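Local coordinates for ABC transporter binding protein AcbH (Actinoplanes, PDB 3OO8) that binds beta-D-galactopyranose as the extracellular solute receptor of a bacterial ABC transporter, at residues Asn72-Tyr77 with Ala86-Gly91; Leu124-Gly127 with His131-Leu134. The protein carries 2 engineered substitutions. All blocks are in the same frame, centred on the assembly; numbering follows the deposited sequence.

Overall arrangement
Contacts 1 and 2 follow one another along the chain and lie with their centres about 14 Å apart, both largely buried. Contact 1 joins two regular elements, helix 67-79 and strand 85-89, entirely through side chains: an aliphatic branch on an indole and a tyrosine end on an alanine methyl. Contact 2 ties together two pieces of the loop between helix 119-124 and strand 134-147, chiefly by backbone hydrogen bonds, with a lysine-tyrosine contact on its more exposed side. The two meet where the strand of contact 1 runs out: A90 CB packs on L124 O at 3.5 Å, and L134 CD1 lies 4.2 Å from F89 C.

Contact 1. Residues Asn72-Tyr77 with Ala86-Gly91; sequences NNISNY and ATWFAG
Helix 67-79 packs on strand 85-89 of the mixed sheet at the helix-to-strand step of a beta-alpha-beta crossover, and I74 against W88 is the heart of that packing. The two CA atoms are 9.1 Å apart, a gap filled by the two side chains. CG1 of I74 sits over a face of the indole, 3.9 Å from the centroid of its six-membered ring and 17° off the normal, a CH-pi contact. With CG1 anti to the backbone N (chi1 -168°), both branches are turned to the indole: CG2 touches CH2 of W88 at 3.6 Å, while CD1 reaches CE3 of W88 at 4.0 Å. CE2 of F89 lies 3.6 Å above the opposite face, off-centre, so the indole has a neighbour on each face. One turn further along the helix, Y77 brings the end of its ring obliquely to A86, with OH 3.8 Å and CE2 4.1 Å from CB of A86. This hydroxyl bonds to D83, in the connection between helix and strand, which fixes the far end of the ring beside the small alanine. On the helix side turned from the strand, ND2 of N76 donates to an in-plane lone pair of N73 OD1 (3.0 Å, 155°). R93 touches both I74 and W88, and Q71 touches W88; both bind beta-D-galactose in a structure of this protein, consistent with a second-shell place for the I74-W88 pair behind the sugar-binding side chains. Parallel strands 60-64 and 85-89 flank strand 30-34, and the crossover through helix 67-79, which connects strand 60-64 to strand 85-89, is typical of the alpha/beta lobes of class 2 solute-binding proteins.

Contact 2. Residues Leu124-Gly127 with His131-Leu134; sequences LSKG and HYYL
The carbonyl of S125 takes two backbone N-H groups from the returning chain: Y133 N at 2.9 Å, nearly straight (176°), and L134 N at 3.2 Å, which uses an in-plane lone pair. G127 N donates to H131 O at 2.9 Å; together with the Y133 N bond it forms a single beta bridge between K126 and Y132. Side-chain polar ends find partners beyond the two segments: S125 OG on A121 O, H131 ND1 on D107, Y133 OH on D129 and Y132 OH on a glycerol, probably from the crystallisation liquor. Y132 N donates to D107 and H131 N to D129, while L134 O and K126 O accept from W110 NE1 and Q95 NE2. K126 runs extended across the Y132 ring and lays CE over one face, 3.5 Å from CZ of Y132, while CB of S125 comes to the ring edge. W110 stacks on the same tyrosine. With an alanine here instead of Y132, the aliphatic part of K126 would probably lose the ring it lies on, and W110 its stacking partner. G127 N lies at the edge of the Y133 ring, in its plane, 3.5 Å from CD2 of Y133. The loop thus links helix 119-124 to strand 134-147, with Y133 and L134 packed on helix 92-99 and Y132 on W110 of helix 107-113.

Contact 1. Residues Asn72-Tyr77 with Ala86-Gly91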
ATOM      1  N   ASN A  72       4.529  14.102 -10.556  1.00 18.59           N
ATOM      2  CA  ASN A  72       4.062  15.501 -10.517  1.00 20.89           C
ATOM      3  C   ASN A  72       3.432  15.954 -11.829  1.00 21.94           C
ATOM      4  O   ASN A  72       2.528  16.799 -11.817  1.00 23.13           O
ATOM      5  CB  ASN A  72       5.189  16.448 -10.093  1.00 21.51           C
ATOM      6  CG  ASN A  72       5.554  16.316  -8.630  1.00 21.62           C
ATOM      7  OD1 ASN A  72       4.758  15.856  -7.801  1.00 24.91           O
ATOM      8  ND2 ASN A  72       6.774  16.739  -8.299  1.00 23.65           N
ATOM      9  N   ASN A  73       3.887  15.386 -12.949  1.00 20.05           N
ATOM     10  CA  ASN A  73       3.396  15.802 -14.264  1.00 19.86           C
ATOM     11  C   ASN A  73       2.284  14.933 -14.838  1.00 19.24           C
ATOM     12  O   ASN A  73       1.841  15.168 -15.967  1.00 19.72           O
ATOM     13  CB  ASN A  73       4.571  15.883 -15.257  1.00 19.45           C
ATOM     14  CG  ASN A  73       4.176  16.494 -16.617  1.00 26.60           C
ATOM     15  OD1 ASN A  73       3.619  17.601 -16.686  1.00 28.25           O
ATOM     16  ND2 ASN A  73       4.512  15.789 -17.700  1.00 20.28           N
ATOM     17  N   ILE A  74       1.810  13.954 -14.077  1.00 16.93           N
ATOM     18  CA  ILE A  74       0.879  12.970 -14.653  1.00 17.18           C
ATOM     19  C   ILE A  74      -0.345  13.492 -15.413  1.00 18.18           C
ATOM     20  O   ILE A  74      -0.621  13.044 -16.522  1.00 18.88           O
ATOM     21  CB  ILE A  74       0.491  11.862 -13.621  1.00 18.37           C
ATOM     22  CG1 ILE A  74      -0.229  10.693 -14.300  1.00 16.76           C
ATOM     23  CG2 ILE A  74      -0.321  12.429 -12.453  1.00 15.49           C
ATOM     24  CD1 ILE A  74       0.616   9.953 -15.292  1.00 16.59           C
ATOM     25  N   SER A  75      -1.099  14.419 -14.823  1.00 20.04           N
ATOM     26  CA  SER A  75      -2.318  14.895 -15.489  1.00 21.09           C
ATOM     27  C   SER A  75      -1.965  15.597 -16.813  1.00 21.00           C
ATOM     28  O   SER A  75      -2.591  15.340 -17.855  1.00 22.06           O
ATOM     29  CB  SER A  75      -3.110  15.815 -14.543  1.00 22.66           C
ATOM     30  OG  SER A  75      -4.326  16.225 -15.159  1.00 24.83           O
ATOM     31  N   ASN A  76      -0.957  16.466 -16.781  1.00 20.18           N
ATOM     32  CA  ASN A  76      -0.516  17.194 -17.983  1.00 20.92           C
ATOM     33  C   ASN A  76       0.005  16.213 -19.030  1.00 20.43           C
ATOM     34  O   ASN A  76      -0.261  16.344 -20.232  1.00 20.23           O
ATOM     35  CB  ASN A  76       0.608  18.176 -17.633  1.00 21.23           C
ATOM     36  CG  ASN A  76       1.083  18.989 -18.839  1.00 27.69           C
ATOM     37  OD1 ASN A  76       0.283  19.609 -19.543  1.00 39.77           O
ATOM     38  ND2 ASN A  76       2.384  18.999 -19.071  1.00 32.65           N
ATOM     39  N   TYR A  77       0.743  15.216 -18.544  1.00 20.27           N
ATOM     40  CA  TYR A  77       1.284  14.155 -19.392  1.00 17.68           C
ATOM     41  C   TYR A  77       0.207  13.395 -20.156  1.00 17.64           C
ATOM     42  O   TYR A  77       0.320  13.201 -21.371  1.00 17.59           O
ATOM     43  CB  TYR A  77       2.143  13.221 -18.542  1.00 16.07           C
ATOM     44  CG  TYR A  77       2.542  11.909 -19.206  1.00 16.48           C
ATOM     45  CD1 TYR A  77       3.650  11.831 -20.048  1.00 16.25           C
ATOM     46  CD2 TYR A  77       1.839  10.737 -18.925  1.00 16.94           C
ATOM     47  CE1 TYR A  77       4.017  10.608 -20.648  1.00 18.45           C
ATOM     48  CE2 TYR A  77       2.218   9.527 -19.493  1.00 13.52           C
ATOM     49  CZ  TYR A  77       3.302   9.466 -20.349  1.00 12.19           C
ATOM     50  OH  TYR A  77       3.672   8.239 -20.899  1.00 14.81           O
ATOM     51  N   ALA A  86       1.956   3.421 -19.738  1.00  9.63           N
ATOM     52  CA  ALA A  86       2.691   4.093 -18.675  1.00  9.92           C
ATOM     53  C   ALA A  86       2.621   3.407 -17.311  1.00  8.58           C
ATOM     54  O   ALA A  86       1.701   2.690 -16.998  1.00 10.56           O
ATOM     55  CB  ALA A  86       2.219   5.574 -18.562  1.00 12.70           C
ATOM     56  N   THR A  87       3.636   3.618 -16.503  1.00  9.97           N
ATOM     57  CA  THR A  87       3.601   3.174 -15.143  1.00  8.93           C
ATOM     58  C   THR A  87       2.656   4.004 -14.286  1.00 10.21           C
ATOM     59  O   THR A  87       2.681   5.228 -14.349  1.00 12.15           O
ATOM     60  CB  THR A  87       4.978   3.399 -14.520  1.00  8.50           C
ATOM     61  OG1 THR A  87       5.426   4.745 -14.770  1.00 11.69           O
ATOM     62  CG2 THR A  87       5.991   2.409 -15.124  1.00 10.83           C
ATOM     63  N   TRP A  88       1.842   3.349 -13.468  1.00  8.66           N
ATOM     64  CA  TRP A  88       1.041   4.104 -12.507  1.00  9.53           C
ATOM     65  C   TRP A  88       0.743   3.186 -11.318  1.00 11.56           C
ATOM     66  O   TRP A  88       1.481   2.245 -11.060  1.00 11.70           O
ATOM     67  CB  TRP A  88      -0.236   4.709 -13.154  1.00  9.98           C
ATOM     68  CG  TRP A  88      -0.816   5.803 -12.292  1.00 11.49           C
ATOM     69  CD1 TRP A  88      -2.055   5.830 -11.701  1.00 12.02           C
ATOM     70  CD2 TRP A  88      -0.148   7.003 -11.878  1.00 12.21           C
ATOM     71  NE1 TRP A  88      -2.186   6.971 -10.945  1.00 12.73           N
ATOM     72  CE2 TRP A  88      -1.036   7.703 -11.026  1.00 11.84           C
ATOM     73  CE3 TRP A  88       1.117   7.545 -12.123  1.00 14.68           C
ATOM     74  CZ2 TRP A  88      -0.686   8.920 -10.415  1.00 14.25           C
ATOM     75  CZ3 TRP A  88       1.452   8.789 -11.528  1.00 10.61           C
ATOM     76  CH2 TRP A  88       0.548   9.438 -10.688  1.00 12.16           C
ATOM     77  N   PHE A  89      -0.352   3.420 -10.606  1.00 11.25           N
ATOM     78  CA  PHE A  89      -0.661   2.568  -9.446  1.00 10.54           C
ATOM     79  C   PHE A  89      -2.131   2.742  -9.079  1.00 11.04           C
ATOM     80  O   PHE A  89      -2.778   3.724  -9.478  1.00 11.72           O
ATOM     81  CB  PHE A  89       0.245   2.968  -8.269  1.00  9.82           C
ATOM     82  CG  PHE A  89       0.346   4.462  -8.064  1.00 10.93           C
ATOM     83  CD1 PHE A  89      -0.615   5.168  -7.326  1.00 13.76           C
ATOM     84  CD2 PHE A  89       1.417   5.161  -8.596  1.00 19.13           C
ATOM     85  CE1 PHE A  89      -0.498   6.542  -7.127  1.00 13.16           C
ATOM     86  CE2 PHE A  89       1.525   6.526  -8.417  1.00 18.13           C
ATOM     87  CZ  PHE A  89       0.575   7.218  -7.699  1.00 17.04           C
ATOM     88  N   ALA A  90      -2.656   1.782  -8.329  1.00  9.19           N
ATOM     89  CA  ALA A  90      -4.044   1.816  -7.903  1.00  9.84           C
ATOM     90  C   ALA A  90      -4.335   3.019  -6.996  1.00 10.88           C
ATOM     91  O   ALA A  90      -3.436   3.572  -6.338  1.00 10.06           O
ATOM     92  CB  ALA A  90      -4.430   0.474  -7.214  1.00  9.17           C
ATOM     93  N   GLY A  91      -5.604   3.414  -6.960  1.00 11.67           N
ATOM     94  CA  GLY A  91      -6.018   4.423  -5.984  1.00 12.79           C
ATOM     95  C   GLY A  91      -6.855   5.523  -6.580  1.00 12.32           C
ATOM     96  O   GLY A  91      -7.481   5.360  -7.652  1.00 13.27           O
TER

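Contact 2. Residues Leu124-Gly127 with His131-Leu134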
ATOM      1  N   LEU A 124      -9.065  -3.464  -7.438  1.00 11.97           N
ATOM      2  CA  LEU A 124      -8.136  -2.352  -7.480  1.00 11.77           C
ATOM      3  C   LEU A 124      -7.708  -1.907  -8.870  1.00 11.12           C
ATOM      4  O   LEU A 124      -7.116  -0.837  -9.033  1.00 11.15           O
ATOM      5  CB  LEU A 124      -6.898  -2.613  -6.605  1.00 11.07           C
ATOM      6  CG  LEU A 124      -6.003  -3.810  -6.984  1.00  9.33           C
ATOM      7  CD1 LEU A 124      -5.016  -3.410  -8.106  1.00 12.52           C
ATOM      8  CD2 LEU A 124      -5.246  -4.381  -5.756  1.00 10.62           C
ATOM      9  N   SER A 125      -8.101  -2.701  -9.881  1.00 10.72           N
ATOM     10  CA  SER A 125      -7.749  -2.413 -11.258  1.00 12.48           C
ATOM     11  C   SER A 125      -8.862  -1.706 -12.032  1.00 11.61           C
ATOM     12  O   SER A 125      -8.676  -1.357 -13.173  1.00 10.58           O
ATOM     13  CB  SER A 125      -7.330  -3.708 -11.973  1.00 11.42           C
ATOM     14  OG  SER A 125      -6.166  -4.260 -11.344  1.00 12.44           O
ATOM     15  N   LYS A 126      -9.996  -1.485 -11.371  1.00 11.63           N
ATOM     16  CA  LYS A 126     -11.179  -0.895 -12.065  1.00 12.68           C
ATOM     17  C   LYS A 126     -11.435   0.565 -11.745  1.00 12.34           C
ATOM     18  O   LYS A 126     -10.980   1.098 -10.709  1.00 13.98           O
ATOM     19  CB  LYS A 126     -12.427  -1.668 -11.664  1.00 13.40           C
ATOM     20  CG  LYS A 126     -12.464  -3.088 -12.190  1.00 13.88           C
ATOM     21  CD  LYS A 126     -13.699  -3.801 -11.670  1.00 16.00           C
ATOM     22  CE  LYS A 126     -13.756  -5.202 -12.191  1.00 19.83           C
ATOM     23  NZ  LYS A 126     -15.010  -5.926 -11.744  1.00 16.89           N
ATOM     24  N   GLY A 127     -12.121   1.232 -12.669  1.00 13.27           N
ATOM     25  CA  GLY A 127     -12.572   2.605 -12.471  1.00 12.06           C
ATOM     26  C   GLY A 127     -13.978   2.593 -11.871  1.00 12.31           C
ATOM     27  O   GLY A 127     -14.564   1.533 -11.651  1.00 15.62           O
ATOM     28  N   HIS A 131     -15.220  -0.524 -15.579  1.00 16.46           N
ATOM     29  CA  HIS A 131     -14.262  -1.007 -16.592  1.00 16.57           C
ATOM     30  C   HIS A 131     -12.894  -1.165 -15.943  1.00 16.14           C
ATOM     31  O   HIS A 131     -12.569  -0.450 -14.989  1.00 16.61           O
ATOM     32  CB  HIS A 131     -14.076  -0.020 -17.735  1.00 18.65           C
ATOM     33  CG  HIS A 131     -15.281   0.092 -18.618  1.00 23.40           C
ATOM     34  ND1 HIS A 131     -15.747  -0.966 -19.368  1.00 25.30           N
ATOM     35  CD2 HIS A 131     -16.121   1.128 -18.861  1.00 29.36           C
ATOM     36  CE1 HIS A 131     -16.827  -0.591 -20.032  1.00 29.33           C
ATOM     37  NE2 HIS A 131     -17.076   0.675 -19.743  1.00 28.26           N
ATOM     38  N   TYR A 132     -12.083  -2.052 -16.520  1.00 15.30           N
ATOM     39  CA  TYR A 132     -10.685  -2.188 -16.085  1.00 12.61           C
ATOM     40  C   TYR A 132      -9.815  -1.110 -16.736  1.00 13.87           C
ATOM     41  O   TYR A 132      -9.992  -0.792 -17.901  1.00 13.50           O
ATOM     42  CB  TYR A 132     -10.148  -3.539 -16.551  1.00 13.81           C
ATOM     43  CG  TYR A 132     -10.657  -4.725 -15.768  1.00 11.17           C
ATOM     44  CD1 TYR A 132     -10.119  -5.033 -14.516  1.00 11.24           C
ATOM     45  CD2 TYR A 132     -11.664  -5.550 -16.264  1.00 13.46           C
ATOM     46  CE1 TYR A 132     -10.579  -6.106 -13.780  1.00 12.48           C
ATOM     47  CE2 TYR A 132     -12.124  -6.643 -15.519  1.00 13.00           C
ATOM     48  CZ  TYR A 132     -11.570  -6.919 -14.279  1.00 14.74           C
ATOM     49  OH  TYR A 132     -11.968  -8.007 -13.538  1.00 17.17           O
ATOM     50  N   TYR A 133      -8.859  -0.552 -15.988  1.00 11.44           N
ATOM     51  CA  TYR A 133      -7.946   0.480 -16.486  1.00  9.40           C
ATOM     52  C   TYR A 133      -6.478   0.194 -16.155  1.00 12.80           C
ATOM     53  O   TYR A 133      -5.577   0.795 -16.739  1.00 13.41           O
ATOM     54  CB  TYR A 133      -8.351   1.886 -15.982  1.00 10.36           C
ATOM     55  CG  TYR A 133      -9.671   2.347 -16.561  1.00 10.78           C
ATOM     56  CD1 TYR A 133      -9.706   2.922 -17.809  1.00 14.97           C
ATOM     57  CD2 TYR A 133     -10.857   2.205 -15.824  1.00 12.80           C
ATOM     58  CE1 TYR A 133     -10.918   3.360 -18.364  1.00 12.34           C
ATOM     59  CE2 TYR A 133     -12.065   2.629 -16.367  1.00 13.87           C
ATOM     60  CZ  TYR A 133     -12.070   3.201 -17.625  1.00 15.09           C
ATOM     61  OH  TYR A 133     -13.268   3.649 -18.156  1.00 16.81           O
ATOM     62  N   LEU A 134      -6.261  -0.709 -15.203  1.00 11.09           N
ATOM     63  CA  LEU A 134      -4.911  -1.006 -14.730  1.00 11.97           C
ATOM     64  C   LEU A 134      -4.580  -2.484 -14.904  1.00  9.69           C
ATOM     65  O   LEU A 134      -5.451  -3.346 -14.708  1.00  9.99           O
ATOM     66  CB  LEU A 134      -4.829  -0.693 -13.227  1.00  9.44           C
ATOM     67  CG  LEU A 134      -3.438  -0.778 -12.534  1.00 10.71           C
ATOM     68  CD1 LEU A 134      -2.703   0.557 -12.647  1.00 12.19           C
ATOM     69  CD2 LEU A 134      -3.534  -1.237 -11.075  1.00 12.10           C
TER